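Local coordinates for protein monooxygenase (Agrobacterium tumefaciens, PDB 2I7G) that probably catalyses a flavin-dependent monooxygenation, as a TIM-barrel member of the luciferase-like family, at residues B[96-101]-B[126-131]; B[258-263]-B[309-314]; B[166-171]-B[184-189]; B[224-229]-B[322-327]. All coordinates share one frame; numbering follows the deposited sequence.

Contact 1 comes first along the chain. It closes the loop from 96-101 to 126-131, a beta-alpha-beta unit, and joins two neighbouring barrel strands. Contact 3 follows. It closes the short loop from 166-171 to 184-189, in a small antiparallel sheet outside the barrel sheet, about 19 Å from contact 1 between centres. Contact 4 opens at 224-229 and closes at 322-327. Contact 2 (258-263 with 309-314) is nested inside that long loop. No contacts cross. Contacts 2 and 4 share helix 311-325, one at its start and the other at its end. Contacts 1 and 2 reach the same parallel sheet. Contacts 2 and 3 lie on opposite sides of the chain's centre.

Contact 1: B[96-101]-B[126-131]; sequences RLTSAV and RAEIMA
Leu97 and Thr98 pair in parallel with Ala127 and Glu128, joining two adjacent strands of the TIM barrel. Helix 109-122 connects them as a beta-alpha-beta unit. This part is tight and buried. Leu97 N donates to Arg126 O at 2.8 Å, and Glu128 N donates to Leu97 O at 2.9 Å. The looser part begins at Ser99 and runs to the partly exposed Val101. Ser99 N makes only a weak bond to Glu128 O (3.4 Å). A chi1 of 55° turns Ser99 OG to the next N-H, and Met130 N donates to it at 3.0 Å. Ser99 OG also meets Ser102 OG. Met130, a selenomethionine, packs CE on Ala100 CB and lays SE 3.9 Å from Val101 CG1. The peptide bond before Val101 is cis, as at the end of the third strand in bacterial luciferase. Arg96 is partly exposed but held by Glu128. A bend at chi3 (56°) brings Arg96 NE to Glu128 OE2 at 2.8 Å in a salt bridge. The carboxylate is met on its anti side, 33° out of plane. Arg329 forms a salt bridge with Glu128 OE1. A water donates to Thr98 OG1 at 2.7 Å and to Glu128 OE1 at 2.8 Å.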
# COMPACT_ATOMS: atom_id res chain seq x y z
N ARG B 96 11.62 12.10 4.61
CA ARG B 96 11.32 11.49 3.35
C ARG B 96 11.16 9.99 3.49
O ARG B 96 11.78 9.36 4.36
CB ARG B 96 12.32 11.91 2.29
CG ARG B 96 12.21 13.46 2.10
CD ARG B 96 12.94 14.02 0.94
NE ARG B 96 12.55 13.39 -0.31
CZ ARG B 96 11.62 13.87 -1.12
NH1 ARG B 96 10.94 14.98 -0.83
NH2 ARG B 96 11.35 13.20 -2.23
N LEU B 97 10.32 9.42 2.65
CA LEU B 97 9.87 8.02 2.85
C LEU B 97 10.17 7.20 1.60
O LEU B 97 9.60 7.47 0.50
CB LEU B 97 8.35 8.01 3.12
CG LEU B 97 7.93 8.71 4.45
CD1 LEU B 97 6.41 8.90 4.44
CD2 LEU B 97 8.42 7.94 5.68
N THR B 98 11.05 6.22 1.72
CA THR B 98 11.53 5.51 0.50
C THR B 98 11.47 3.99 0.69
O THR B 98 11.60 3.49 1.81
CB THR B 98 12.98 5.93 0.08
OG1 THR B 98 13.39 5.27 -1.13
CG2 THR B 98 14.02 5.62 1.18
N SER B 99 11.30 3.27 -0.41
CA SER B 99 11.69 1.84 -0.35
C SER B 99 13.25 1.75 -0.29
O SER B 99 13.95 2.68 -0.67
CB SER B 99 11.14 1.07 -1.55
OG SER B 99 11.53 1.68 -2.77
N ALA B 100 13.76 0.62 0.17
CA ALA B 100 15.22 0.41 0.30
C ALA B 100 15.48 -1.10 0.47
O ALA B 100 15.98 -1.52 1.50
CB ALA B 100 15.76 1.23 1.55
N VAL B 101 15.10 -1.93 -0.52
CA VAL B 101 14.77 -1.50 -1.90
C VAL B 101 13.43 -2.10 -2.32
O VAL B 101 12.89 -3.00 -1.64
CB VAL B 101 15.84 -2.01 -2.95
CG1 VAL B 101 17.22 -1.56 -2.50
CG2 VAL B 101 15.81 -3.54 -3.06
N ARG B 126 6.67 13.62 -0.20
CA ARG B 126 7.86 13.09 0.50
C ARG B 126 8.28 11.64 0.08
O ARG B 126 9.25 11.07 0.68
CB ARG B 126 7.64 13.14 2.00
CG ARG B 126 7.74 14.54 2.58
CD ARG B 126 7.47 14.60 4.04
NE ARG B 126 6.11 14.20 4.43
CZ ARG B 126 5.82 13.29 5.38
NH1 ARG B 126 6.77 12.60 6.04
NH2 ARG B 126 4.54 13.06 5.64
N ALA B 127 7.62 11.07 -0.94
CA ALA B 127 7.92 9.68 -1.36
C ALA B 127 9.09 9.56 -2.34
O ALA B 127 9.34 10.48 -3.16
CB ALA B 127 6.64 8.96 -1.96
N GLU B 128 9.76 8.41 -2.26
CA GLU B 128 10.81 8.03 -3.21
C GLU B 128 10.81 6.52 -3.38
O GLU B 128 10.30 5.75 -2.50
CB GLU B 128 12.22 8.47 -2.72
CG GLU B 128 12.36 9.93 -2.34
CD GLU B 128 13.78 10.30 -1.99
OE1 GLU B 128 14.64 9.38 -1.91
OE2 GLU B 128 14.01 11.51 -1.78
N ILE B 129 11.36 6.10 -4.52
CA ILE B 129 11.53 4.67 -4.81
C ILE B 129 13.04 4.41 -4.92
O ILE B 129 13.73 5.15 -5.63
CB ILE B 129 10.86 4.28 -6.17
CG1 ILE B 129 9.34 4.51 -6.10
CG2 ILE B 129 11.24 2.81 -6.51
CD1 ILE B 129 8.64 4.51 -7.53
N MSE B 130 13.54 3.38 -4.23
CA MSE B 130 14.91 2.92 -4.48
C MSE B 130 14.81 1.52 -5.04
O MSE B 130 14.39 0.58 -4.34
CB MSE B 130 15.76 2.97 -3.20
CG MSE B 130 17.17 2.49 -3.46
SE MSE B 130 18.13 2.18 -1.75
CE MSE B 130 17.50 3.68 -0.67
N ALA B 131 15.13 1.39 -6.32
CA ALA B 131 14.96 0.11 -7.01
C ALA B 131 16.29 -0.65 -7.01
O ALA B 131 17.36 -0.08 -7.26
CB ALA B 131 14.52 0.36 -8.42
O HOH W 1 15.48 6.70 -2.09

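Contact 2: B[258-263]-B[309-314]; sequences GFIADT and GEPELV
Ile260 and Gly309 form a short parallel strand pairing that passes directly into a helix start, at the end of strand 252-260 in the sheet of the TIM barrel. The sheet branches here. Besides 217-220 and 329-333, strand 252-260 also pairs with the short strand 307-309, and helix 311-325 follows the latter at once. Two backbone bonds hold the pair. Gly309 N donates to Phe259 O at 3.0 Å, nearly in line with the carbonyl. Ala261 N donates to Gly309 O at 3.3 Å, but from above the carbonyl plane, 42° out of it. Ile260 CA adds a CA-H...O contact to Gly309 O. Gly309 has backbone angles that suit glycine, and the chain turns from strand to helix just after it.

Apolar packing fills the angle between strand and helix. Ile260 uses two branches. Its CG2 touches Pro311 CG at 3.9 Å in the first turn of the helix. The other branch, CG1, lies opposite the carbonyl carbon about CA-CB (chi1 -60°) and meets Val314 CG2 at 4.0 Å. Leu350 and Tyr351 of helix 341-363 also pack on Ile260.

Two helix starts lie next to each other. Thr263 is the N-cap of helix 264-272, and its OG1 receives Lys266 N. Glu310 is at the N-cap position of helix 311-325, and its backbone N donates to Thr264 OG1. Glu310 CB lies 4.0 Å from Thr263 CA. Beside it, Pro311 CD sits 3.4 Å from Ala261 O, and Glu310 CA directs its hydrogen at the same oxygen, with an angle of 175° at the hydrogen.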
# COMPACT_ATOMS: atom_id res chain seq x y z
N GLY B 258 25.14 -0.50 11.09
CA GLY B 258 25.80 0.04 12.28
C GLY B 258 24.84 0.26 13.42
O GLY B 258 23.70 -0.24 13.43
N PHE B 259 25.32 0.98 14.44
CA PHE B 259 24.47 1.19 15.61
C PHE B 259 25.07 2.30 16.46
O PHE B 259 26.30 2.45 16.51
CB PHE B 259 24.36 -0.12 16.41
CG PHE B 259 23.45 -0.04 17.60
CD1 PHE B 259 22.11 0.37 17.46
CD2 PHE B 259 23.92 -0.38 18.87
CE1 PHE B 259 21.26 0.45 18.59
CE2 PHE B 259 23.07 -0.31 20.01
CZ PHE B 259 21.76 0.13 19.87
N ILE B 260 24.20 3.11 17.07
CA ILE B 260 24.65 4.21 17.94
C ILE B 260 24.13 3.96 19.35
O ILE B 260 22.95 3.60 19.53
CB ILE B 260 24.15 5.57 17.39
CG1 ILE B 260 24.70 5.83 15.97
CG2 ILE B 260 24.51 6.70 18.36
CD1 ILE B 260 23.84 6.75 15.13
N ALA B 261 24.98 4.14 20.36
CA ALA B 261 24.52 4.01 21.75
C ALA B 261 25.28 5.02 22.59
O ALA B 261 26.09 5.80 22.07
CB ALA B 261 24.74 2.55 22.30
N ASP B 262 25.01 5.02 23.89
CA ASP B 262 25.54 6.07 24.74
C ASP B 262 27.05 5.96 24.90
O ASP B 262 27.71 6.96 25.22
CB ASP B 262 24.84 6.03 26.09
CG ASP B 262 23.44 6.65 26.02
OD1 ASP B 262 23.36 7.90 26.05
OD2 ASP B 262 22.43 5.90 25.88
N THR B 263 27.57 4.73 24.76
CA THR B 263 29.03 4.52 24.78
C THR B 263 29.37 3.54 23.65
O THR B 263 28.50 2.80 23.15
CB THR B 263 29.58 3.92 26.09
OG1 THR B 263 29.18 2.55 26.20
CG2 THR B 263 29.11 4.71 27.37
N GLY B 309 29.19 2.94 17.34
CA GLY B 309 29.85 3.49 18.53
C GLY B 309 29.04 4.56 19.20
O GLY B 309 27.83 4.74 18.91
N GLU B 310 29.70 5.29 20.11
CA GLU B 310 29.06 6.47 20.72
C GLU B 310 28.85 7.56 19.62
O GLU B 310 29.41 7.45 18.51
CB GLU B 310 29.92 7.04 21.87
CG GLU B 310 31.25 7.61 21.39
CD GLU B 310 32.01 8.36 22.52
OE1 GLU B 310 31.69 8.10 23.70
OE2 GLU B 310 32.90 9.18 22.20
N PRO B 311 27.99 8.56 19.90
CA PRO B 311 27.67 9.51 18.82
C PRO B 311 28.86 10.22 18.15
O PRO B 311 28.90 10.33 16.91
CB PRO B 311 26.67 10.48 19.47
CG PRO B 311 25.99 9.62 20.51
CD PRO B 311 27.17 8.82 21.10
N GLU B 312 29.84 10.67 18.94
CA GLU B 312 30.97 11.41 18.36
C GLU B 312 31.83 10.53 17.45
O GLU B 312 32.35 11.01 16.43
CB GLU B 312 31.80 12.10 19.45
CG GLU B 312 31.03 13.23 20.16
CD GLU B 312 31.52 14.65 19.84
OE1 GLU B 312 31.07 15.58 20.54
OE2 GLU B 312 32.33 14.85 18.90
N LEU B 313 31.96 9.24 17.78
CA LEU B 313 32.71 8.30 16.95
C LEU B 313 32.00 8.08 15.62
O LEU B 313 32.63 8.09 14.56
CB LEU B 313 32.89 6.95 17.66
CG LEU B 313 33.90 6.00 16.99
CD1 LEU B 313 35.34 6.54 17.12
CD2 LEU B 313 33.83 4.58 17.55
N VAL B 314 30.69 7.86 15.69
CA VAL B 314 29.93 7.62 14.46
C VAL B 314 29.93 8.87 13.57
O VAL B 314 30.10 8.76 12.35
CB VAL B 314 28.52 7.14 14.78
CG1 VAL B 314 27.65 7.06 13.48
CG2 VAL B 314 28.64 5.75 15.45

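Contact 3: B[166-171]-B[184-189]; sequences EQEVVT and GVYPRP
Glu168 meets Tyr186 through its carboxylate. Tyr186 OH donates to Glu168 OE2 at 2.8 Å, near the ring plane. It reaches the oxygen on its anti side, 28° out of the carboxylate plane. The carboxylate and the ring are turned 71° apart. Glu168 CG is anti to the backbone N (chi1 -177°), and the extended chain then carries the carboxylate to the ring edge, with Glu168 CG 3.5 Å from Tyr186 CE1. Two conformers of Glu168 are deposited, and this holds for one of them.

The backbone carries the second bond. Val185 N donates to Glu168 O at 3.1 Å, and a hydrogen on Gly184 CA makes a C-H...O contact with that oxygen. Next to it Val169 and Gly184 form an antiparallel non-hydrogen-bonded pair, with Val169 CG2 3.9 Å from Gly184 CA. This is the edge of a three-stranded antiparallel sheet in which strand 169-172 lies between 180-181 and 183-184. It is an addition to the TIM barrel, inserted ahead of strand 196-200.

Arg188 folds back along 167-168, its chain bent at chi2 and chi3. Glu168 CA sits over one face of its guanidinium, 3.7 Å from Arg188 CZ. The bond from Arg188 NH1 to Val185 O, 2.9 Å and in the guanidinium plane, helps fix the rotation of the group. Arg188 NH1 also donates to a water that lies 2.8 Å from Gln167 O, and Arg188 NH2 bonds to Leu164 O. Further out is the dimer interface. Arg40 of the second subunit forms a salt bridge with Glu168 OE1, and Ser79 of that subunit bonds to Tyr186 O.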
# COMPACT_ATOMS: atom_id res chain seq x y z
N GLU B 166 7.29 10.46 -16.12
CA GLU B 166 7.57 11.61 -16.99
C GLU B 166 6.32 12.24 -17.60
O GLU B 166 6.35 13.39 -18.04
CB GLU B 166 8.58 11.21 -18.08
CG GLU B 166 9.26 12.38 -18.80
CD GLU B 166 10.24 13.15 -17.93
OE1 GLU B 166 10.84 12.57 -17.00
OE2 GLU B 166 10.42 14.36 -18.21
N GLN B 167 5.22 11.49 -17.66
CA GLN B 167 3.96 12.09 -18.13
C GLN B 167 2.78 11.23 -17.81
O GLN B 167 2.94 10.06 -17.55
CB GLN B 167 4.00 12.28 -19.63
CG GLN B 167 4.17 11.02 -20.41
CD GLN B 167 4.35 11.31 -21.89
OE1 GLN B 167 3.59 12.08 -22.49
NE2 GLN B 167 5.37 10.70 -22.49
N GLU B 168 1.59 11.82 -17.89
CA GLU B 168 0.36 11.18 -17.47
C GLU B 168 -0.03 9.98 -18.34
O GLU B 168 -0.38 8.92 -17.81
CB GLU B 168 -0.76 12.22 -17.48
CG GLU B 168 -2.12 11.74 -17.00
CD GLU B 168 -3.09 12.91 -16.81
OE1 GLU B 168 -2.68 13.92 -16.19
OE2 GLU B 168 -4.25 12.82 -17.28
N VAL B 169 0.06 10.15 -19.66
CA VAL B 169 -0.41 9.14 -20.61
C VAL B 169 0.80 8.57 -21.31
O VAL B 169 1.60 9.33 -21.88
CB VAL B 169 -1.41 9.77 -21.62
CG1 VAL B 169 -1.79 8.75 -22.73
CG2 VAL B 169 -2.65 10.26 -20.88
N VAL B 170 0.96 7.24 -21.26
CA VAL B 170 2.13 6.60 -21.88
C VAL B 170 1.80 5.54 -22.92
O VAL B 170 0.75 4.90 -22.87
CB VAL B 170 3.08 5.96 -20.83
CG1 VAL B 170 3.63 7.01 -19.86
CG2 VAL B 170 2.36 4.85 -20.08
N THR B 171 2.73 5.39 -23.87
CA THR B 171 2.75 4.30 -24.82
C THR B 171 4.12 3.65 -24.64
O THR B 171 5.16 4.32 -24.77
CB THR B 171 2.54 4.80 -26.28
OG1 THR B 171 1.18 5.25 -26.40
CG2 THR B 171 2.80 3.68 -27.29
N GLY B 184 -3.59 6.51 -19.47
CA GLY B 184 -3.21 7.34 -18.31
C GLY B 184 -2.99 6.48 -17.07
O GLY B 184 -3.70 5.48 -16.87
N VAL B 185 -2.05 6.89 -16.21
CA VAL B 185 -1.76 6.16 -14.97
C VAL B 185 -2.01 7.09 -13.80
O VAL B 185 -1.38 8.15 -13.71
CB VAL B 185 -0.34 5.57 -14.92
CG1 VAL B 185 -0.09 4.85 -13.58
CG2 VAL B 185 -0.16 4.59 -16.11
N TYR B 186 -2.93 6.70 -12.91
CA TYR B 186 -3.43 7.60 -11.86
C TYR B 186 -3.27 6.93 -10.47
O TYR B 186 -3.25 5.69 -10.37
CB TYR B 186 -4.94 7.91 -12.12
CG TYR B 186 -5.09 8.55 -13.48
CD1 TYR B 186 -4.65 9.85 -13.70
CD2 TYR B 186 -5.52 7.79 -14.57
CE1 TYR B 186 -4.72 10.43 -14.99
CE2 TYR B 186 -5.61 8.35 -15.87
CZ TYR B 186 -5.19 9.65 -16.06
OH TYR B 186 -5.25 10.16 -17.33
N PRO B 187 -3.20 7.73 -9.38
CA PRO B 187 -3.21 9.18 -9.38
C PRO B 187 -1.81 9.75 -9.67
O PRO B 187 -0.79 9.06 -9.44
CB PRO B 187 -3.60 9.54 -7.94
CG PRO B 187 -2.96 8.46 -7.11
CD PRO B 187 -3.10 7.19 -8.00
N ARG B 188 -1.78 10.98 -10.16
CA ARG B 188 -0.49 11.64 -10.39
C ARG B 188 0.09 12.07 -9.03
O ARG B 188 -0.67 12.44 -8.12
CB ARG B 188 -0.66 12.87 -11.30
CG ARG B 188 -1.30 12.56 -12.67
CD ARG B 188 -0.63 11.35 -13.30
NE ARG B 188 0.80 11.58 -13.58
CZ ARG B 188 1.63 10.66 -14.06
NH1 ARG B 188 1.21 9.39 -14.25
NH2 ARG B 188 2.89 11.01 -14.33
N PRO B 189 1.41 11.95 -8.85
CA PRO B 189 1.97 12.36 -7.56
C PRO B 189 2.00 13.86 -7.39
O PRO B 189 1.64 14.60 -8.34
CB PRO B 189 3.41 11.83 -7.61
CG PRO B 189 3.76 11.75 -9.03
CD PRO B 189 2.44 11.43 -9.76
O HOH W 2 2.05 7.67 -16.49

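Contact 4: B[224-229]-B[322-327]; sequences GEYRRF and HGVFKN. With SO4 (sulfate ion), chain F.
A buried aromatic cluster joins Tyr226 and Phe229 to Val324 and Phe325. Phe325 reaches in between Tyr226 and Phe229. Its CZ lies 3.3 Å from Tyr226 O, and its CE2 lies 3.7 Å from Tyr226 CD2. The two rings meet obliquely, with planes at 43° and centroids 5.9 Å apart. On the Phe229 side, Phe325 CE1 touches Phe229 CB at 4.0 Å, and the carbonyl carbon of Phe229 sits near the plane of the Phe325 ring. Val324 CG2 meets the edge of the Tyr226 ring, 4.0 Å from Tyr226 CE2. The Tyr226 chi1 of 69° turns that edge to Val324 CG2.

In the TIM barrel the cluster joins the loop between strand 217-220 and helix 230-242 to the C-terminal end of helix 311-325. Phe325 also meets Phe233 of helix 230-242 and Ile254 of strand 252-260. The last helical turn closes with Lys326 N on His322 O, and Lys326 then leaves the helix with positive phi. Earlier in the loop, Gly224 N donates to sulfate O2 at 2.7 Å. The sulfate is probably from the crystallisation liquor, and Trp288 NE1 binds it too.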
# COMPACT_ATOMS: atom_id res chain seq x y z
N GLY B 224 34.99 -5.45 4.41
CA GLY B 224 36.27 -4.79 4.21
C GLY B 224 36.23 -3.33 4.60
O GLY B 224 35.33 -2.88 5.34
N GLU B 225 37.23 -2.59 4.16
CA GLU B 225 37.32 -1.18 4.47
C GLU B 225 36.45 -0.41 3.52
O GLU B 225 36.43 -0.69 2.32
CB GLU B 225 38.77 -0.71 4.41
CG GLU B 225 39.63 -1.42 5.46
CD GLU B 225 41.00 -0.80 5.65
OE1 GLU B 225 41.39 0.09 4.85
OE2 GLU B 225 41.67 -1.19 6.61
N TYR B 226 35.70 0.55 4.05
CA TYR B 226 34.78 1.31 3.20
C TYR B 226 35.51 1.99 2.04
O TYR B 226 34.93 2.11 0.96
CB TYR B 226 33.90 2.29 4.00
CG TYR B 226 34.60 3.47 4.63
CD1 TYR B 226 34.82 3.53 6.00
CD2 TYR B 226 34.93 4.58 3.87
CE1 TYR B 226 35.44 4.65 6.60
CE2 TYR B 226 35.54 5.72 4.45
CZ TYR B 226 35.78 5.74 5.80
OH TYR B 226 36.38 6.84 6.35
N ARG B 227 36.76 2.41 2.28
CA ARG B 227 37.60 3.09 1.29
C ARG B 227 37.65 2.36 -0.04
O ARG B 227 37.74 2.99 -1.11
CB ARG B 227 39.05 3.20 1.79
CG ARG B 227 39.28 4.32 2.73
CD ARG B 227 40.76 4.49 2.99
NE ARG B 227 41.33 3.46 3.87
CZ ARG B 227 42.57 3.54 4.36
NH1 ARG B 227 43.34 4.58 4.05
NH2 ARG B 227 43.04 2.59 5.16
N ARG B 228 37.62 1.04 0.02
CA ARG B 228 37.81 0.21 -1.18
C ARG B 228 36.69 0.42 -2.22
O ARG B 228 36.86 0.13 -3.41
CB ARG B 228 37.97 -1.26 -0.83
CG ARG B 228 36.73 -1.96 -0.55
CD ARG B 228 37.03 -3.43 -0.29
NE ARG B 228 35.80 -4.15 0.08
CZ ARG B 228 35.03 -4.80 -0.79
NH1 ARG B 228 35.36 -4.83 -2.08
NH2 ARG B 228 33.94 -5.43 -0.36
N PHE B 229 35.54 0.90 -1.75
CA PHE B 229 34.37 1.17 -2.62
C PHE B 229 34.44 2.50 -3.39
O PHE B 229 33.70 2.69 -4.38
CB PHE B 229 33.09 1.14 -1.76
CG PHE B 229 32.74 -0.23 -1.26
CD1 PHE B 229 31.97 -1.09 -2.03
CD2 PHE B 229 33.19 -0.68 -0.02
CE1 PHE B 229 31.63 -2.37 -1.59
CE2 PHE B 229 32.88 -1.97 0.44
CZ PHE B 229 32.09 -2.82 -0.36
N HIS B 322 32.52 10.97 4.05
CA HIS B 322 32.22 12.01 3.07
C HIS B 322 33.49 12.51 2.35
O HIS B 322 33.45 12.79 1.14
CB HIS B 322 31.43 13.16 3.68
CG HIS B 322 31.22 14.30 2.75
ND1 HIS B 322 30.17 14.36 1.85
CD2 HIS B 322 31.97 15.40 2.53
CE1 HIS B 322 30.28 15.47 1.14
NE2 HIS B 322 31.36 16.12 1.53
N GLY B 323 34.61 12.64 3.06
CA GLY B 323 35.84 13.12 2.41
C GLY B 323 36.24 12.13 1.32
O GLY B 323 36.82 12.51 0.31
N VAL B 324 35.90 10.86 1.52
CA VAL B 324 36.27 9.80 0.60
C VAL B 324 35.29 9.71 -0.60
O VAL B 324 35.72 9.65 -1.76
CB VAL B 324 36.38 8.45 1.33
CG1 VAL B 324 36.53 7.28 0.32
CG2 VAL B 324 37.54 8.48 2.34
N PHE B 325 33.99 9.74 -0.30
CA PHE B 325 32.93 9.46 -1.28
C PHE B 325 32.28 10.69 -1.91
O PHE B 325 31.63 10.58 -2.97
CB PHE B 325 31.79 8.67 -0.60
CG PHE B 325 32.15 7.28 -0.23
CD1 PHE B 325 32.56 6.37 -1.20
CD2 PHE B 325 32.04 6.86 1.09
CE1 PHE B 325 32.88 5.03 -0.85
CE2 PHE B 325 32.35 5.54 1.45
CZ PHE B 325 32.78 4.63 0.48
N LYS B 326 32.33 11.81 -1.19
CA LYS B 326 31.55 13.02 -1.46
C LYS B 326 30.07 12.69 -1.65
O LYS B 326 29.38 13.23 -2.52
CB LYS B 326 32.09 13.81 -2.67
CG LYS B 326 33.60 14.15 -2.61
CD LYS B 326 33.94 14.99 -1.36
CE LYS B 326 35.41 15.43 -1.36
NZ LYS B 326 35.81 15.83 -2.76
N ASN B 327 29.58 11.75 -0.85
CA ASN B 327 28.20 11.35 -0.95
C ASN B 327 27.24 12.43 -0.46
O ASN B 327 27.53 13.14 0.51
CB ASN B 327 27.97 10.05 -0.15
CG ASN B 327 28.44 10.16 1.34
OD1 ASN B 327 29.61 10.48 1.63
ND2 ASN B 327 27.53 9.90 2.27
S SO4 F . 34.11 -7.22 7.24
O1 SO4 F . 33.18 -7.51 6.16
O2 SO4 F . 34.68 -5.92 7.00
O3 SO4 F . 33.41 -7.22 8.50
O4 SO4 F . 35.19 -8.20 7.24